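Local atomic coordinates of 3-hydroxy-3-methylglutaryl-CoA lyase (Acinetobacter baumannii, PDB entry 6NDS), a protein that belongs to the HMGL-like family of TIM-barrel enzymes and binds a zinc ion and coenzyme A. Residues N181-D186 with R237-L242; R198-V203 with L212-H217. One frame throughout, in Å; residues are numbered along the deposited sequence.

Interaction 1: N181-D186 with R237-L242; sequences NITLAD and RFDAAL
Thr183 and Asp239 meet through a water molecule inside a TIM barrel, in a contact between two strands that are not neighbours: strand 212-216 runs between 182-186 and 237-240. With a whole strand intervening, the CA atoms of Thr183 and Phe238, the nearest pair, stay 9.0 Å apart, and side chains together with solvent must bridge the gap. Water 1 lies 2.8 Å from Thr183 OG1 and gives a hydrogen bond of the same length to Asp239 OD2, so a single water links a hydroxyl to a carboxylate. Direct contact between these two residues is slight, with Thr183 CG2 4.3 Å from Asp239 OD2. Both polar groups are also held by stronger partners: Thr183 OG1 bonds to Asn147, while Asp239 OD2 also accepts from ND1 of His215, a zinc ligand, and OD1 from Gln19. The bond to His215 is consistent with a second-shell role for the carboxylate in positioning the metal-binding imidazole.

Nearer the N-terminal ends of the strands, the long side chain of Arg237 crosses that of Asn181 at about a right angle, and the amide and guanidinium planes stand 69° apart. A bend at chi3 (54°) in an otherwise extended chain turns the guanidinium so that the amide end of Asn181 comes to its edge. NE is anchored on Gln19 and NH1 on the carbonyl oxygen of Glu210, which limits rotation of the group. Thr183, Arg237 and Asp239 all pack on Thr213 of the intervening strand, whereas Ile182 and Leu184 face helix 164-176 and Ala240 lies against helix 260-270.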
# COMPACT_ATOMS: atom_id res chain seq x y z
N ASN A 181 12.62 25.97 -1.25
CA ASN A 181 11.67 24.92 -0.89
C ASN A 181 11.20 24.24 -2.17
O ASN A 181 10.67 24.90 -3.07
CB ASN A 181 10.50 25.47 -0.09
CG ASN A 181 10.86 25.71 1.36
OD1 ASN A 181 12.03 25.74 1.72
ND2 ASN A 181 9.85 25.87 2.21
N ILE A 182 11.37 22.91 -2.23
CA ILE A 182 11.20 22.12 -3.44
C ILE A 182 10.30 20.94 -3.14
O ILE A 182 10.47 20.27 -2.11
CB ILE A 182 12.57 21.62 -3.97
CG1 ILE A 182 13.51 22.79 -4.28
CG2 ILE A 182 12.39 20.71 -5.17
CD1 ILE A 182 12.98 23.73 -5.34
N THR A 183 9.35 20.66 -4.03
CA THR A 183 8.58 19.42 -3.99
C THR A 183 8.95 18.55 -5.18
O THR A 183 8.93 19.02 -6.32
CB THR A 183 7.08 19.69 -4.01
OG1 THR A 183 6.71 20.42 -2.83
CG2 THR A 183 6.26 18.37 -4.09
N LEU A 184 9.26 17.28 -4.92
CA LEU A 184 9.39 16.28 -5.97
C LEU A 184 8.12 15.45 -5.98
O LEU A 184 7.80 14.80 -4.98
CB LEU A 184 10.61 15.39 -5.76
CG LEU A 184 11.92 16.14 -5.61
CD1 LEU A 184 13.05 15.14 -5.35
CD2 LEU A 184 12.20 16.98 -6.86
N ALA A 185 7.41 15.45 -7.11
CA ALA A 185 6.11 14.80 -7.18
C ALA A 185 6.15 13.59 -8.11
O ALA A 185 6.64 13.68 -9.24
CB ALA A 185 5.05 15.80 -7.65
N ASP A 186 5.60 12.46 -7.63
CA ASP A 186 5.38 11.24 -8.42
C ASP A 186 3.93 11.24 -8.91
O ASP A 186 3.05 10.58 -8.35
CB ASP A 186 5.69 10.01 -7.57
CG ASP A 186 5.57 8.73 -8.35
OD1 ASP A 186 5.54 8.80 -9.59
OD2 ASP A 186 5.48 7.66 -7.72
N ARG A 237 9.34 15.88 4.94
CA ARG A 237 8.08 16.55 4.60
C ARG A 237 7.36 15.77 3.51
O ARG A 237 7.96 15.51 2.46
CB ARG A 237 8.33 17.99 4.14
CG ARG A 237 8.97 18.90 5.21
CD ARG A 237 9.38 20.29 4.69
NE ARG A 237 8.25 20.96 4.05
CZ ARG A 237 8.32 22.10 3.38
NH1 ARG A 237 9.46 22.77 3.28
NH2 ARG A 237 7.22 22.59 2.81
N PHE A 238 6.09 15.41 3.74
CA PHE A 238 5.36 14.56 2.81
C PHE A 238 3.94 15.07 2.63
O PHE A 238 3.25 15.33 3.62
CB PHE A 238 5.32 13.09 3.30
CG PHE A 238 6.67 12.45 3.37
CD1 PHE A 238 7.16 11.74 2.28
CD2 PHE A 238 7.46 12.58 4.50
CE1 PHE A 238 8.42 11.15 2.33
CE2 PHE A 238 8.71 11.99 4.58
CZ PHE A 238 9.20 11.27 3.49
N ASP A 239 3.51 15.18 1.37
CA ASP A 239 2.13 15.50 1.04
C ASP A 239 1.25 14.25 1.08
O ASP A 239 1.66 13.16 0.67
CB ASP A 239 2.03 16.11 -0.36
CG ASP A 239 2.60 17.53 -0.46
OD1 ASP A 239 2.82 18.19 0.58
OD2 ASP A 239 2.81 17.99 -1.60
N ALA A 240 0.00 14.42 1.52
CA ALA A 240 -0.96 13.32 1.54
C ALA A 240 -2.35 13.92 1.45
O ALA A 240 -2.55 15.10 1.75
CB ALA A 240 -0.81 12.46 2.81
N ALA A 241 -3.33 13.12 1.02
CA ALA A 241 -4.72 13.57 0.90
C ALA A 241 -5.61 12.74 1.81
O ALA A 241 -5.51 11.50 1.83
CB ALA A 241 -5.22 13.48 -0.53
N LEU A 242 -6.51 13.42 2.53
CA LEU A 242 -7.52 12.75 3.34
C LEU A 242 -8.25 11.69 2.53
O LEU A 242 -8.70 11.94 1.40
CB LEU A 242 -8.53 13.78 3.86
CG LEU A 242 -9.60 13.25 4.81
CD1 LEU A 242 -8.99 12.98 6.17
CD2 LEU A 242 -10.72 14.29 4.90
O HOH W 1 4.00 20.39 -2.30

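Interaction 2: R198-V203 with L212-H217; sequences RIVSHV and LTLHFH. With ZN (zinc ion), chain H; ACT (acetate ion), chain E.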
# COMPACT_ATOMS: atom_id res chain seq x y z
N ARG A 198 17.82 7.01 -4.26
CA ARG A 198 18.86 7.63 -5.07
C ARG A 198 18.55 9.10 -5.33
O ARG A 198 19.42 9.97 -5.16
CB ARG A 198 19.02 6.86 -6.38
CG ARG A 198 19.95 7.52 -7.38
CD ARG A 198 20.19 6.63 -8.59
NE ARG A 198 18.97 6.41 -9.38
CZ ARG A 198 18.27 5.28 -9.39
NH1 ARG A 198 18.64 4.25 -8.64
NH2 ARG A 198 17.19 5.17 -10.16
N ILE A 199 17.32 9.40 -5.75
CA ILE A 199 16.97 10.78 -6.09
C ILE A 199 16.94 11.65 -4.85
O ILE A 199 17.47 12.77 -4.85
CB ILE A 199 15.63 10.82 -6.86
CG1 ILE A 199 15.80 10.25 -8.27
CG2 ILE A 199 15.12 12.26 -6.92
CD1 ILE A 199 14.49 10.14 -9.09
N VAL A 200 16.33 11.16 -3.76
CA VAL A 200 16.22 11.97 -2.55
C VAL A 200 17.60 12.22 -1.95
O VAL A 200 17.90 13.33 -1.49
CB VAL A 200 15.27 11.32 -1.54
CG1 VAL A 200 15.37 12.02 -0.19
CG2 VAL A 200 13.82 11.38 -2.06
N SER A 201 18.46 11.19 -1.90
CA SER A 201 19.81 11.40 -1.40
C SER A 201 20.51 12.50 -2.17
O SER A 201 21.19 13.35 -1.58
CB SER A 201 20.63 10.11 -1.47
OG SER A 201 20.06 9.11 -0.63
N HIS A 202 20.35 12.51 -3.49
CA HIS A 202 21.07 13.51 -4.28
C HIS A 202 20.48 14.90 -4.05
O HIS A 202 21.23 15.88 -3.89
CB HIS A 202 21.03 13.15 -5.76
CG HIS A 202 21.77 14.12 -6.63
ND1 HIS A 202 23.14 14.09 -6.79
CD2 HIS A 202 21.34 15.17 -7.36
CE1 HIS A 202 23.51 15.06 -7.60
NE2 HIS A 202 22.44 15.73 -7.96
N VAL A 203 19.15 15.02 -4.02
CA VAL A 203 18.57 16.34 -3.83
C VAL A 203 18.89 16.88 -2.44
O VAL A 203 19.11 18.08 -2.28
CB VAL A 203 17.05 16.31 -4.11
CG1 VAL A 203 16.42 17.64 -3.79
CG2 VAL A 203 16.81 15.98 -5.57
N LEU A 212 12.74 20.13 1.56
CA LEU A 212 12.29 19.16 0.56
C LEU A 212 10.95 18.54 0.95
O LEU A 212 10.82 17.98 2.04
CB LEU A 212 13.32 18.04 0.41
CG LEU A 212 12.94 16.86 -0.49
CD1 LEU A 212 12.79 17.35 -1.91
CD2 LEU A 212 14.00 15.75 -0.41
N THR A 213 9.98 18.60 0.03
CA THR A 213 8.73 17.84 0.14
C THR A 213 8.72 16.71 -0.89
O THR A 213 9.10 16.91 -2.05
CB THR A 213 7.50 18.73 -0.09
OG1 THR A 213 7.43 19.75 0.92
CG2 THR A 213 6.19 17.90 -0.02
N LEU A 214 8.26 15.53 -0.48
CA LEU A 214 7.96 14.44 -1.39
C LEU A 214 6.45 14.29 -1.51
O LEU A 214 5.74 14.28 -0.50
CB LEU A 214 8.56 13.11 -0.91
CG LEU A 214 10.03 12.79 -1.22
CD1 LEU A 214 10.30 12.90 -2.71
CD2 LEU A 214 10.96 13.66 -0.42
N HIS A 215 5.97 14.16 -2.75
CA HIS A 215 4.54 14.11 -3.06
C HIS A 215 4.28 12.83 -3.87
O HIS A 215 4.44 12.82 -5.10
CB HIS A 215 4.19 15.38 -3.82
CG HIS A 215 2.77 15.48 -4.30
ND1 HIS A 215 1.89 16.40 -3.81
CD2 HIS A 215 2.12 14.83 -5.31
CE1 HIS A 215 0.73 16.30 -4.45
NE2 HIS A 215 0.85 15.35 -5.36
N PHE A 216 3.91 11.74 -3.20
CA PHE A 216 3.72 10.45 -3.86
C PHE A 216 2.25 10.16 -4.12
O PHE A 216 1.38 10.40 -3.28
CB PHE A 216 4.31 9.31 -3.01
CG PHE A 216 5.81 9.35 -2.88
CD1 PHE A 216 6.62 9.12 -3.98
CD2 PHE A 216 6.40 9.55 -1.64
CE1 PHE A 216 8.02 9.13 -3.86
CE2 PHE A 216 7.80 9.54 -1.51
CZ PHE A 216 8.60 9.34 -2.62
N HIS A 217 1.96 9.64 -5.30
CA HIS A 217 0.66 9.02 -5.55
C HIS A 217 0.80 7.50 -5.43
O HIS A 217 1.90 6.95 -5.53
CB HIS A 217 0.11 9.46 -6.92
CG HIS A 217 -0.36 10.89 -6.97
ND1 HIS A 217 -1.70 11.23 -6.93
CD2 HIS A 217 0.32 12.06 -7.04
CE1 HIS A 217 -1.82 12.55 -6.99
NE2 HIS A 217 -0.60 13.07 -7.04
ZN ZN H . -0.43 15.26 -7.13
C ACT E . 16.22 1.52 -9.78
O ACT E . 15.38 2.34 -10.26
OXT ACT E . 17.48 1.62 -9.74
CH3 ACT E . 15.65 0.22 -9.16
O HOH W 2 -1.85 15.27 -8.82
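Val200 and Val203 of helix 193-203 close over Leu212 and Leu214 of strand 212-216, completing the beta-alpha-beta crossover that begins with strand 182-186, the repeating element of a TIM barrel. Helix and strand run nearly antiparallel, at 163°, and their axes approach to 10.7 Å, leaving room for one apolar layer between them. Val200 works with both of its methyls. CG1, anti to the backbone N (chi1 169°), meets Leu212 CD2 at 4.0 Å, while CG2 reaches the isobutyl end of Leu214, 3.9 Å from CD1 and almost as near CD2. One valine thus straddles two strand residues, crossing each obliquely. One helical turn onward, Val203 presents CG1 alone, lying 4.1 Å from Leu212 CD1 and crossing that side chain at about a right angle. Leu212 is consequently touched on both terminal methyls, each by a different valine.

In Leu214, CG is turned anti to the carbonyl carbon (chi1 -84°), and from there the branch sets both of its methyls against CG2 of Val200. Phe168 of helix 164-176 packs against Val203, and Phe238 of the next strand against Leu214.

At the surface of the helix, Arg198 forms a salt bridge with Glu164 and donates from NH1 to an acetate ion, probably from the crystallisation liquor. At the far side of the strand, His215 and His217 bind zinc together with Asp25 and water 2, each imidazole NE2 standing 2.2 Å from the metal.

Overall arrangement
Strand 212-216 is the element that unites the two contacts. Interaction 1 reaches across it, from 182-186 to 237-240; interaction 2 packs a helix on its outward-facing leucines. Backbone pairing joins them directly, Ile182 O lying 2.8 Å from Thr213 N in a probable hydrogen bond. Both are buried, yet interaction 1 lies about 4 Å from the centre of the chain and interaction 2 about 13 Å, measured between centres. The chemistry follows that position: polar and water-mediated within the barrel, purely aliphatic between barrel and helix. One strand thus serves both settings, one of its sides facing the barrel interior and the other the helix layer.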